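Local atomic coordinates of phage-related conserved hypothetical protein, BB2244 (Bordetella bronchiseptica, PDB entry 2BDV), a protein that is of unknown function but belongs to the SOS response associated peptidase family, whose characterised members attach covalently to abasic sites in single-stranded DNA, and may act likewise. Residues A[166-171]-A[193-198]; A[97-102]-A[127-132]. All coordinates share one frame; numbering follows the deposited sequence.

Contact 1: A[166-171]-A[193-198]; sequences PVALPP and AGLPET
The carbonyl oxygen of Ala-168 is met by two consecutive residues of 193-198, an example of how two loops without strand structure can be joined around one acceptor. Leu-195 N donates to Ala-168 O at 2.8 Å in a fairly straight bond, 157° at the hydrogen. From the preceding residue, Gly-194 CA reaches the same oxygen in a CA-H...O contact of 3.0 Å. The side chain of Leu-195 then folds back over the acceptor: chi1 of -81° sets CG beside the bonded backbone N, and CD1 comes within 3.2 Å of Ala-168 O. The same methyl lies 3.7 Å from Pro-170 CD and equally near its CG, the two side chains sliding past each other in opposite directions. Leu-195 CD2, the other branch, meets Ala-168 CB more loosely at 4.1 Å.

A water completes the link between the same two residues, accepting from Ala-168 N at 3.0 Å and donating to Leu-195 O at 2.9 Å. Packing is tight around the Ala-168 carbonyl and Leu-195 CD1, and thins to either end of 193-198. Ala-193 brings mainly its backbone, while its CB touches Leu-173 of helix 171-178. Beyond Leu-195, Pro-196 to Thr-198 lead away to the exposed surface, where Glu-197 makes a long, weak ion pair with Arg-165.

Val-167 and Leu-169 share backbone bonds with strand 126-133, which ties 166-171 to the protein body. Pro-170 is the N-cap residue of helix 171-178, while 193-198 follows helix 184-191. The contact thus closes the base of a two-helix excursion, joining the loop that enters it to the loop that leaves it in this alpha-beta fold of the SRAP family.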
loop_
_atom_site.group_PDB
_atom_site.type_symbol
_atom_site.label_atom_id
_atom_site.label_comp_id
_atom_site.label_asym_id
_atom_site.label_seq_id
_atom_site.Cartn_x
_atom_site.Cartn_y
_atom_site.Cartn_z
ATOM N N PRO A 166 -1.753 -3.510 -5.985
ATOM C CA PRO A 166 -1.071 -3.690 -4.700
ATOM C C PRO A 166 -1.105 -5.139 -4.231
ATOM O O PRO A 166 -2.118 -5.821 -4.366
ATOM C CB PRO A 166 -1.851 -2.769 -3.771
ATOM C CG PRO A 166 -3.253 -2.913 -4.294
ATOM C CD PRO A 166 -3.039 -2.809 -5.801
ATOM N N VAL A 167 0.006 -5.613 -3.685
ATOM C CA VAL A 167 0.074 -6.982 -3.203
ATOM C C VAL A 167 -0.648 -7.099 -1.864
ATOM O O VAL A 167 -0.164 -6.611 -0.848
ATOM C CB VAL A 167 1.542 -7.431 -3.035
ATOM C CG1 VAL A 167 1.598 -8.853 -2.487
ATOM C CG2 VAL A 167 2.260 -7.348 -4.371
ATOM N N ALA A 168 -1.816 -7.733 -1.873
ATOM C CA ALA A 168 -2.576 -7.919 -0.648
ATOM C C ALA A 168 -2.235 -9.294 -0.091
ATOM O O ALA A 168 -2.177 -10.279 -0.831
ATOM C CB ALA A 168 -4.076 -7.814 -0.924
ATOM N N LEU A 169 -2.027 -9.361 1.219
ATOM C CA LEU A 169 -1.664 -10.610 1.864
ATOM C C LEU A 169 -2.727 -11.166 2.806
ATOM O O LEU A 169 -3.500 -10.422 3.403
ATOM C CB LEU A 169 -0.374 -10.419 2.666
ATOM C CG LEU A 169 0.902 -9.911 1.989
ATOM C CD1 LEU A 169 1.892 -9.547 3.075
ATOM C CD2 LEU A 169 1.486 -10.964 1.047
ATOM N N PRO A 170 -2.779 -12.500 2.942
ATOM C CA PRO A 170 -3.756 -13.120 3.844
ATOM C C PRO A 170 -3.291 -12.748 5.261
ATOM O O PRO A 170 -2.106 -12.479 5.479
ATOM C CB PRO A 170 -3.586 -14.618 3.575
ATOM C CG PRO A 170 -3.039 -14.674 2.174
ATOM C CD PRO A 170 -2.069 -13.521 2.151
ATOM N N PRO A 171 -4.211 -12.717 6.235
ATOM C CA PRO A 171 -3.825 -12.366 7.606
ATOM C C PRO A 171 -2.640 -13.175 8.152
ATOM O O PRO A 171 -1.757 -12.630 8.824
ATOM C CB PRO A 171 -5.106 -12.604 8.391
ATOM C CG PRO A 171 -6.168 -12.220 7.404
ATOM C CD PRO A 171 -5.673 -12.811 6.094
ATOM N N ALA A 193 2.715 -14.265 -2.668
ATOM C CA ALA A 193 1.534 -15.022 -2.279
ATOM C C ALA A 193 0.358 -14.066 -2.120
ATOM O O ALA A 193 -0.526 -14.288 -1.299
ATOM C CB ALA A 193 1.788 -15.763 -0.976
ATOM N N GLY A 194 0.353 -12.998 -2.912
ATOM C CA GLY A 194 -0.727 -12.029 -2.833
ATOM C C GLY A 194 -2.066 -12.590 -3.281
ATOM O O GLY A 194 -2.115 -13.493 -4.112
ATOM N N LEU A 195 -3.151 -12.054 -2.726
ATOM C CA LEU A 195 -4.502 -12.491 -3.075
ATOM C C LEU A 195 -4.745 -12.394 -4.576
ATOM O O LEU A 195 -4.330 -11.436 -5.223
ATOM C CB LEU A 195 -5.553 -11.652 -2.341
ATOM C CG LEU A 195 -5.897 -11.977 -0.892
ATOM C CD1 LEU A 195 -4.635 -12.155 -0.077
ATOM C CD2 LEU A 195 -6.765 -10.862 -0.319
ATOM N N PRO A 196 -5.427 -13.396 -5.148
ATOM C CA PRO A 196 -5.724 -13.416 -6.585
ATOM C C PRO A 196 -6.862 -12.457 -6.929
ATOM O O PRO A 196 -7.655 -12.082 -6.061
ATOM C CB PRO A 196 -6.086 -14.876 -6.837
ATOM C CG PRO A 196 -6.752 -15.269 -5.563
ATOM C CD PRO A 196 -5.873 -14.639 -4.495
ATOM N N GLU A 197 -6.947 -12.061 -8.193
ATOM C CA GLU A 197 -7.984 -11.127 -8.606
ATOM C C GLU A 197 -9.394 -11.668 -8.367
ATOM O O GLU A 197 -10.333 -10.898 -8.158
ATOM C CB GLU A 197 -7.795 -10.744 -10.071
ATOM C CG GLU A 197 -7.792 -11.901 -11.042
ATOM C CD GLU A 197 -7.540 -11.439 -12.466
ATOM O OE1 GLU A 197 -6.381 -11.083 -12.788
ATOM O OE2 GLU A 197 -8.507 -11.415 -13.261
ATOM N N THR A 198 -9.530 -12.992 -8.378
ATOM C CA THR A 198 -10.820 -13.645 -8.153
ATOM C C THR A 198 -11.402 -13.328 -6.765
ATOM O O THR A 198 -12.507 -13.763 -6.435
ATOM C CB THR A 198 -10.701 -15.192 -8.294
ATOM O OG1 THR A 198 -9.912 -15.706 -7.219
ATOM C CG2 THR A 198 -10.033 -15.577 -9.622
HETATM O O HOH W 1 -2.918 -9.032 -4.325
#

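Contact 2: A[97-102]-A[127-132]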
loop_
_atom_site.group_PDB
_atom_site.type_symbol
_atom_site.label_atom_id
_atom_site.label_comp_id
_atom_site.label_asym_id
_atom_site.label_seq_id
_atom_site.Cartn_x
_atom_site.Cartn_y
_atom_site.Cartn_z
ATOM N N VAL A 97 -0.253 -1.780 5.154
ATOM C CA VAL A 97 -1.121 -0.625 4.994
ATOM C C VAL A 97 -2.537 -1.142 4.790
ATOM O O VAL A 97 -2.873 -1.657 3.716
ATOM C CB VAL A 97 -0.754 0.223 3.758
ATOM C CG1 VAL A 97 -1.733 1.383 3.634
ATOM C CG2 VAL A 97 0.669 0.751 3.874
ATOM N N PRO A 98 -3.387 -1.022 5.817
ATOM C CA PRO A 98 -4.767 -1.494 5.701
ATOM C C PRO A 98 -5.573 -0.645 4.714
ATOM O O PRO A 98 -5.332 0.558 4.573
ATOM C CB PRO A 98 -5.279 -1.389 7.132
ATOM C CG PRO A 98 -4.501 -0.256 7.684
ATOM C CD PRO A 98 -3.118 -0.524 7.173
ATOM N N ALA A 99 -6.524 -1.289 4.036
ATOM C CA ALA A 99 -7.369 -0.622 3.054
ATOM C C ALA A 99 -8.635 -1.406 2.704
ATOM O O ALA A 99 -8.623 -2.634 2.583
ATOM C CB ALA A 99 -6.568 -0.361 1.784
ATOM N N ASP A 100 -9.727 -0.677 2.528
ATOM C CA ASP A 100 -10.994 -1.289 2.166
ATOM C C ASP A 100 -11.007 -1.500 0.653
ATOM O O ASP A 100 -11.769 -2.316 0.128
ATOM C CB ASP A 100 -12.127 -0.375 2.633
ATOM C CG ASP A 100 -12.184 -0.271 4.149
ATOM O OD1 ASP A 100 -12.807 -1.145 4.778
ATOM O OD2 ASP A 100 -11.580 0.662 4.721
ATOM N N GLY A 101 -10.131 -0.768 -0.030
ATOM C CA GLY A 101 -10.018 -0.859 -1.480
ATOM C C GLY A 101 -9.093 0.208 -2.061
ATOM O O GLY A 101 -8.485 0.987 -1.322
ATOM N N TRP A 102 -8.973 0.254 -3.386
ATOM C CA TRP A 102 -8.112 1.243 -4.024
ATOM C C TRP A 102 -8.714 1.678 -5.359
ATOM O O TRP A 102 -9.684 1.080 -5.841
ATOM C CB TRP A 102 -6.687 0.679 -4.218
ATOM C CG TRP A 102 -6.550 -0.409 -5.267
ATOM C CD1 TRP A 102 -6.171 -0.248 -6.566
ATOM C CD2 TRP A 102 -6.819 -1.809 -5.101
ATOM N NE1 TRP A 102 -6.186 -1.456 -7.225
ATOM C CE2 TRP A 102 -6.579 -2.434 -6.350
ATOM C CE3 TRP A 102 -7.240 -2.601 -4.019
ATOM C CZ2 TRP A 102 -6.744 -3.808 -6.552
ATOM C CZ3 TRP A 102 -7.405 -3.970 -4.219
ATOM C CH2 TRP A 102 -7.157 -4.558 -5.480
ATOM N N LEU A 127 -8.304 -5.085 3.427
ATOM C CA LEU A 127 -7.132 -5.674 2.805
ATOM C C LEU A 127 -5.851 -5.299 3.549
ATOM O O LEU A 127 -5.764 -4.232 4.156
ATOM C CB LEU A 127 -7.049 -5.202 1.355
ATOM C CG LEU A 127 -8.395 -5.136 0.626
ATOM C CD1 LEU A 127 -8.172 -4.480 -0.720
ATOM C CD2 LEU A 127 -9.009 -6.528 0.460
ATOM N N LEU A 128 -4.856 -6.178 3.502
ATOM C CA LEU A 128 -3.593 -5.899 4.171
ATOM C C LEU A 128 -2.506 -5.758 3.113
ATOM O O LEU A 128 -1.888 -6.753 2.719
ATOM C CB LEU A 128 -3.256 -7.030 5.161
ATOM C CG LEU A 128 -4.364 -7.400 6.165
ATOM C CD1 LEU A 128 -3.907 -8.567 7.038
ATOM C CD2 LEU A 128 -4.726 -6.212 7.028
ATOM N N PHE A 129 -2.279 -4.527 2.644
ATOM C CA PHE A 129 -1.261 -4.292 1.616
ATOM C C PHE A 129 0.125 -4.353 2.230
ATOM O O PHE A 129 0.366 -3.786 3.289
ATOM C CB PHE A 129 -1.420 -2.920 0.915
ATOM C CG PHE A 129 -2.711 -2.749 0.150
ATOM C CD1 PHE A 129 -3.492 -3.847 -0.197
ATOM C CD2 PHE A 129 -3.155 -1.475 -0.205
ATOM C CE1 PHE A 129 -4.694 -3.679 -0.872
ATOM C CE2 PHE A 129 -4.351 -1.302 -0.879
ATOM C CZ PHE A 129 -5.124 -2.404 -1.214
ATOM N N ALA A 130 1.027 -5.056 1.557
ATOM C CA ALA A 130 2.406 -5.173 2.004
ATOM C C ALA A 130 3.082 -3.851 1.645
ATOM O O ALA A 130 2.828 -3.283 0.580
ATOM C CB ALA A 130 3.088 -6.322 1.286
ATOM N N GLY A 131 3.938 -3.359 2.534
ATOM C CA GLY A 131 4.619 -2.104 2.270
ATOM C C GLY A 131 6.016 -2.031 2.850
ATOM O O GLY A 131 6.394 -2.838 3.694
ATOM N N LEU A 132 6.782 -1.050 2.389
ATOM C CA LEU A 132 8.149 -0.848 2.850
ATOM C C LEU A 132 8.313 0.620 3.238
ATOM O O LEU A 132 8.016 1.527 2.454
ATOM C CB LEU A 132 9.141 -1.217 1.739
ATOM C CG LEU A 132 9.193 -2.682 1.288
ATOM C CD1 LEU A 132 10.125 -2.822 0.088
ATOM C CD2 LEU A 132 9.671 -3.554 2.444
#
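Leu-127 O is approached by two neighbouring donors of 97-102: Ala-99 N bonds to it at 3.0 Å, and Pro-98 CA adds a CA-H...O contact at 3.3 Å. They belong to an antiparallel ladder between strands 94-99 and 126-133, at one border of a mixed four-stranded sheet, and illustrate how a ladder accommodates a proline. Pro-98 faces Leu-128 as a non-hydrogen-bonded pair, so its lack of an N-H costs this ladder nothing. The hydrogen-bonded pairs flank it, Ala-99 with Leu-127 and Val-97 with Phe-129. In the latter, Val-97 N donates to Phe-129 O at 2.8 Å within the carbonyl plane, whereas the return bond from Phe-129 N to Val-97 O is 3.1 Å long, with Phe-129 N 49° above the plane of the Val-97 carbonyl.

At Asp-100 the chain turns a corner into strand 101-107 of a second sheet. The Asp-100 carboxylate is bound by Ser-9 OG, Tyr-14 OH and Lys-8 N of the same chain. Past the corner, Trp-102 has CG in the crowded position between backbone N and carbonyl carbon (chi1 70°), and its indole packs against strand 126-133. Leu-127 CD1 sits at the indole edge, 3.6 Å from Trp-102 CZ3, while the indole NE1 bonds to Glu-104 OE1. The six-membered ring of Trp-102 and the Phe-129 ring are steeply inclined, their planes at 76°, with Trp-102 CE3 3.5 Å from Phe-129 CZ. At the next ring atom, Phe-129 CE2 rests 3.6 Å from Ala-99 CB.

Strand 126-133 is one partner of contact 2 and the support on which loop 166-171 of contact 1 rests. Contact 2 lies near the centre of the chain, a buried strand pairing with aromatic and aliphatic side chains gathered beside it. Contact 1 is farther out and only partly buried; it joins two irregular loops through a single direct backbone bond and a water. They touch where Leu-169 N and Val-167 O probably bond to Leu-128 O and Ala-130 N, while Ala-168, between them, turns its N-H and C=O the opposite way, to the water and to 193-198. Pro-166 adds apolar packing, with CD at Trp-102 CE2 and CG at Phe-129 CZ. Repeated ladder bonds in the core thus give way to sparse, partly hydrated ones between loops nearer the surface.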